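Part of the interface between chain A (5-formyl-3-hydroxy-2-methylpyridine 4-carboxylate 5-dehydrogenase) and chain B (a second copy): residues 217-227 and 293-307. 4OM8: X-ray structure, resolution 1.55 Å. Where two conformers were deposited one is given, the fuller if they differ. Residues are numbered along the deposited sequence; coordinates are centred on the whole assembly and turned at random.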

# COMPACT_ATOMS: atom_id res chain seq x y z
N SER A 217 -0.40 -6.21 -3.28
CA SER A 217 -0.19 -6.50 -1.86
C SER A 217 1.28 -6.63 -1.52
O SER A 217 1.76 -6.05 -0.55
CB SER A 217 -0.93 -7.77 -1.45
OG SER A 217 -2.32 -7.50 -1.32
N TRP A 218 2.00 -7.43 -2.30
CA TRP A 218 3.39 -7.70 -1.98
C TRP A 218 4.36 -6.66 -2.51
O TRP A 218 5.36 -6.34 -1.85
CB TRP A 218 3.77 -9.07 -2.51
CG TRP A 218 3.23 -10.19 -1.70
CD1 TRP A 218 2.25 -11.09 -2.05
CD2 TRP A 218 3.66 -10.57 -0.38
NE1 TRP A 218 2.05 -12.00 -1.02
CE2 TRP A 218 2.90 -11.69 0.01
CE3 TRP A 218 4.61 -10.06 0.51
CZ2 TRP A 218 3.07 -12.32 1.24
CZ3 TRP A 218 4.77 -10.68 1.74
CH2 TRP A 218 4.01 -11.80 2.09
N GLY A 219 4.09 -6.14 -3.70
CA GLY A 219 5.03 -5.20 -4.29
C GLY A 219 4.88 -3.78 -3.79
O GLY A 219 5.83 -2.99 -3.83
N ILE A 220 3.67 -3.45 -3.32
CA ILE A 220 3.36 -2.07 -2.95
C ILE A 220 2.88 -1.95 -1.50
O ILE A 220 3.50 -1.27 -0.71
CB ILE A 220 2.29 -1.46 -3.91
CG1 ILE A 220 2.85 -1.46 -5.33
CG2 ILE A 220 1.96 -0.03 -3.50
CD1 ILE A 220 1.85 -1.06 -6.39
N GLY A 221 1.77 -2.60 -1.14
CA GLY A 221 1.23 -2.42 0.21
C GLY A 221 2.21 -2.84 1.30
O GLY A 221 2.45 -2.12 2.27
N TYR A 222 2.80 -4.02 1.12
CA TYR A 222 3.79 -4.57 2.04
C TYR A 222 4.93 -3.58 2.27
O TYR A 222 5.29 -3.28 3.41
CB TYR A 222 4.27 -5.90 1.47
CG TYR A 222 5.50 -6.55 2.05
CD1 TYR A 222 5.63 -6.77 3.41
CD2 TYR A 222 6.49 -7.03 1.21
CE1 TYR A 222 6.76 -7.42 3.92
CE2 TYR A 222 7.60 -7.67 1.69
CZ TYR A 222 7.74 -7.86 3.04
OH TYR A 222 8.87 -8.51 3.50
N LYS A 223 5.46 -3.03 1.18
CA LYS A 223 6.56 -2.07 1.25
C LYS A 223 6.13 -0.75 1.90
O LYS A 223 6.82 -0.22 2.77
CB LYS A 223 7.11 -1.81 -0.16
CG LYS A 223 8.20 -0.75 -0.26
CD LYS A 223 8.88 -0.77 -1.65
CE LYS A 223 9.74 -2.02 -1.86
NZ LYS A 223 10.31 -2.16 -3.25
N ILE A 224 4.99 -0.22 1.46
CA ILE A 224 4.52 1.10 1.91
C ILE A 224 4.07 1.08 3.37
O ILE A 224 4.15 2.11 4.07
CB ILE A 224 3.37 1.60 1.00
CG1 ILE A 224 3.90 1.94 -0.40
CG2 ILE A 224 2.66 2.81 1.60
CD1 ILE A 224 4.62 3.25 -0.48
N ALA A 225 3.63 -0.07 3.86
CA ALA A 225 3.33 -0.23 5.29
C ALA A 225 4.55 0.10 6.16
O ALA A 225 4.43 0.67 7.25
CB ALA A 225 2.83 -1.64 5.58
N VAL A 226 5.73 -0.30 5.68
CA VAL A 226 6.98 -0.07 6.39
C VAL A 226 7.62 1.27 6.03
O VAL A 226 8.24 1.93 6.87
CB VAL A 226 7.97 -1.22 6.08
CG1 VAL A 226 9.30 -1.00 6.77
CG2 VAL A 226 7.37 -2.56 6.52
N ILE A 227 7.48 1.66 4.77
CA ILE A 227 8.13 2.84 4.23
C ILE A 227 7.11 3.70 3.48
O ILE A 227 6.69 3.32 2.40
CB ILE A 227 9.26 2.46 3.25
CG1 ILE A 227 10.23 1.46 3.90
CG2 ILE A 227 10.01 3.72 2.79
CD1 ILE A 227 10.98 0.61 2.89
N GLU B 293 16.42 -1.29 10.28
CA GLU B 293 15.10 -1.42 10.86
C GLU B 293 14.06 -1.73 9.79
O GLU B 293 13.12 -2.50 10.03
CB GLU B 293 14.72 -0.16 11.63
CG GLU B 293 13.43 -0.29 12.39
CD GLU B 293 13.50 -1.22 13.62
OE1 GLU B 293 14.50 -1.97 13.82
OE2 GLU B 293 12.54 -1.19 14.40
N ARG B 294 14.22 -1.16 8.59
CA ARG B 294 13.29 -1.49 7.52
C ARG B 294 13.43 -2.94 7.09
O ARG B 294 12.43 -3.63 6.87
CB ARG B 294 13.48 -0.54 6.34
CG ARG B 294 13.00 0.88 6.65
CD ARG B 294 13.55 1.91 5.66
NE ARG B 294 12.92 3.20 5.86
CZ ARG B 294 13.25 4.32 5.21
NH1 ARG B 294 14.24 4.32 4.33
NH2 ARG B 294 12.59 5.45 5.46
N ALA B 295 14.66 -3.43 6.98
CA ALA B 295 14.85 -4.83 6.61
C ALA B 295 14.27 -5.76 7.67
O ALA B 295 13.66 -6.79 7.36
CB ALA B 295 16.33 -5.14 6.40
N ARG B 296 14.45 -5.39 8.94
CA ARG B 296 13.94 -6.22 10.03
C ARG B 296 12.42 -6.27 10.04
O ARG B 296 11.82 -7.34 10.15
CB ARG B 296 14.44 -5.71 11.37
CG ARG B 296 14.02 -6.60 12.53
CD ARG B 296 14.31 -5.95 13.86
NE ARG B 296 13.46 -4.79 14.10
CZ ARG B 296 12.17 -4.86 14.40
NH1 ARG B 296 11.57 -6.04 14.48
NH2 ARG B 296 11.48 -3.75 14.61
N LYS B 297 11.79 -5.11 9.91
CA LYS B 297 10.33 -5.05 9.83
C LYS B 297 9.77 -5.79 8.60
O LYS B 297 8.77 -6.49 8.70
CB LYS B 297 9.84 -3.60 9.81
CG LYS B 297 9.94 -2.88 11.14
CD LYS B 297 9.54 -1.43 10.96
CE LYS B 297 9.54 -0.65 12.24
NZ LYS B 297 9.34 0.78 11.91
N LEU B 298 10.41 -5.62 7.44
CA LEU B 298 9.96 -6.33 6.24
C LEU B 298 9.96 -7.83 6.46
O LEU B 298 9.00 -8.52 6.10
CB LEU B 298 10.82 -5.98 5.03
CG LEU B 298 10.58 -4.60 4.41
CD1 LEU B 298 11.65 -4.31 3.38
CD2 LEU B 298 9.18 -4.50 3.79
N VAL B 299 11.03 -8.35 7.06
CA VAL B 299 11.08 -9.78 7.30
C VAL B 299 9.97 -10.23 8.26
O VAL B 299 9.26 -11.20 7.99
CB VAL B 299 12.47 -10.22 7.81
CG1 VAL B 299 12.42 -11.64 8.36
CG2 VAL B 299 13.48 -10.11 6.66
N ALA B 300 9.79 -9.50 9.37
CA ALA B 300 8.79 -9.91 10.37
C ALA B 300 7.37 -9.82 9.82
O ALA B 300 6.54 -10.71 10.06
CB ALA B 300 8.93 -9.06 11.62
N VAL B 301 7.09 -8.76 9.07
CA VAL B 301 5.77 -8.56 8.50
C VAL B 301 5.47 -9.65 7.46
O VAL B 301 4.37 -10.20 7.43
CB VAL B 301 5.66 -7.16 7.85
CG1 VAL B 301 4.42 -7.07 6.95
CG2 VAL B 301 5.62 -6.09 8.94
N ARG B 302 6.45 -9.98 6.63
CA ARG B 302 6.22 -10.98 5.61
C ARG B 302 5.79 -12.32 6.22
O ARG B 302 4.86 -12.96 5.71
CB ARG B 302 7.46 -11.18 4.74
CG ARG B 302 7.38 -12.45 3.93
CD ARG B 302 8.41 -12.55 2.82
NE ARG B 302 8.38 -13.90 2.27
CZ ARG B 302 9.22 -14.38 1.36
NH1 ARG B 302 10.20 -13.62 0.87
NH2 ARG B 302 9.09 -15.63 0.96
N ARG B 303 6.43 -12.72 7.31
CA ARG B 303 6.08 -13.99 7.92
C ARG B 303 4.63 -13.98 8.40
O ARG B 303 3.92 -14.98 8.25
CB ARG B 303 7.04 -14.32 9.06
CG ARG B 303 8.47 -14.48 8.55
CD ARG B 303 9.30 -15.30 9.48
NE ARG B 303 9.27 -14.77 10.84
CZ ARG B 303 9.83 -15.38 11.88
NH1 ARG B 303 10.46 -16.53 11.71
NH2 ARG B 303 9.77 -14.84 13.09
N ILE B 304 4.18 -12.86 8.94
CA ILE B 304 2.78 -12.76 9.33
C ILE B 304 1.83 -12.85 8.12
O ILE B 304 0.82 -13.53 8.16
CB ILE B 304 2.49 -11.45 10.08
CG1 ILE B 304 3.35 -11.35 11.33
CG2 ILE B 304 0.99 -11.33 10.37
CD1 ILE B 304 3.20 -12.52 12.22
N LEU B 305 2.19 -12.16 7.04
CA LEU B 305 1.33 -12.11 5.86
C LEU B 305 1.21 -13.48 5.21
O LEU B 305 0.20 -13.78 4.56
CB LEU B 305 1.87 -11.10 4.85
CG LEU B 305 1.80 -9.63 5.25
CD1 LEU B 305 2.40 -8.76 4.18
CD2 LEU B 305 0.36 -9.20 5.53
N GLU B 306 2.24 -14.30 5.40
CA GLU B 306 2.27 -15.66 4.88
C GLU B 306 1.52 -16.65 5.75
O GLU B 306 1.42 -17.83 5.41
CB GLU B 306 3.72 -16.13 4.74
CG GLU B 306 4.45 -15.42 3.66
CD GLU B 306 5.92 -15.81 3.60
OE1 GLU B 306 6.49 -16.22 4.65
OE2 GLU B 306 6.49 -15.69 2.52
N GLY B 307 1.02 -16.18 6.89
CA GLY B 307 0.22 -17.00 7.78
C GLY B 307 0.97 -17.65 8.92
O GLY B 307 0.43 -18.52 9.61
O HOH W 1 10.62 2.97 7.64
O HOH W 2 7.49 1.21 9.56

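A helix from each copy packs across the interface. Their axes come within 10.0 Å, and their directions differ by 130°. That spacing leaves room for side chains between them.

The main bump is Tyr222(A). Its CA-to-CB bond points sideways, but the t rotamer at chi1 brings the ring into chain B. The ring fills a hollow made by Leu298(B), Val301(B), Arg302(B) and Leu305(B). Leu298(B) covers one face: its CD2 lies 3.9 Å from the centroid of the Tyr222(A) ring in a CH-pi contact. Val301(B) sits at the ring edge, with its CG1 3.8 Å from Tyr222(A) CD1. The hydroxyl beyond the ring reaches the helix backbone. Tyr222(A) OH donates a hydrogen bond of 2.6 Å to Leu298(B) O. This carbonyl also accepts the helical bond from Arg302(B) N, so it serves two donors.

One turn earlier, Trp218(A) lies against Arg302(B), Leu305(B) and Glu306(B). Its CH2 is 3.6 Å from Leu305(B) CB, and its CZ3 is 3.8 Å from Arg302(B) CG. Arg302(B) and Glu306(B) are joined by a salt bridge, Arg302(B) NE to Glu306(B) OE2 at 2.6 Å. The aliphatic parts of both touch the indole.

At the other end, Val226(A) points toward chain B. Its CG2 meets Leu298(B) CD2 at 3.8 Å, and its CG1 lies 4.0 Å from Lys297(B) CB. Leu298(B) CD2 thus touches both Tyr222(A) and Val226(A). Next along, Ile227(A) places CG2 over one face of the Arg294(B) guanidinium.

Two waters bridge the chains here. Both donate to Val226(A) O. Water 1 accepts from Arg294(B) NE, and water 2 from Lys297(B) NZ.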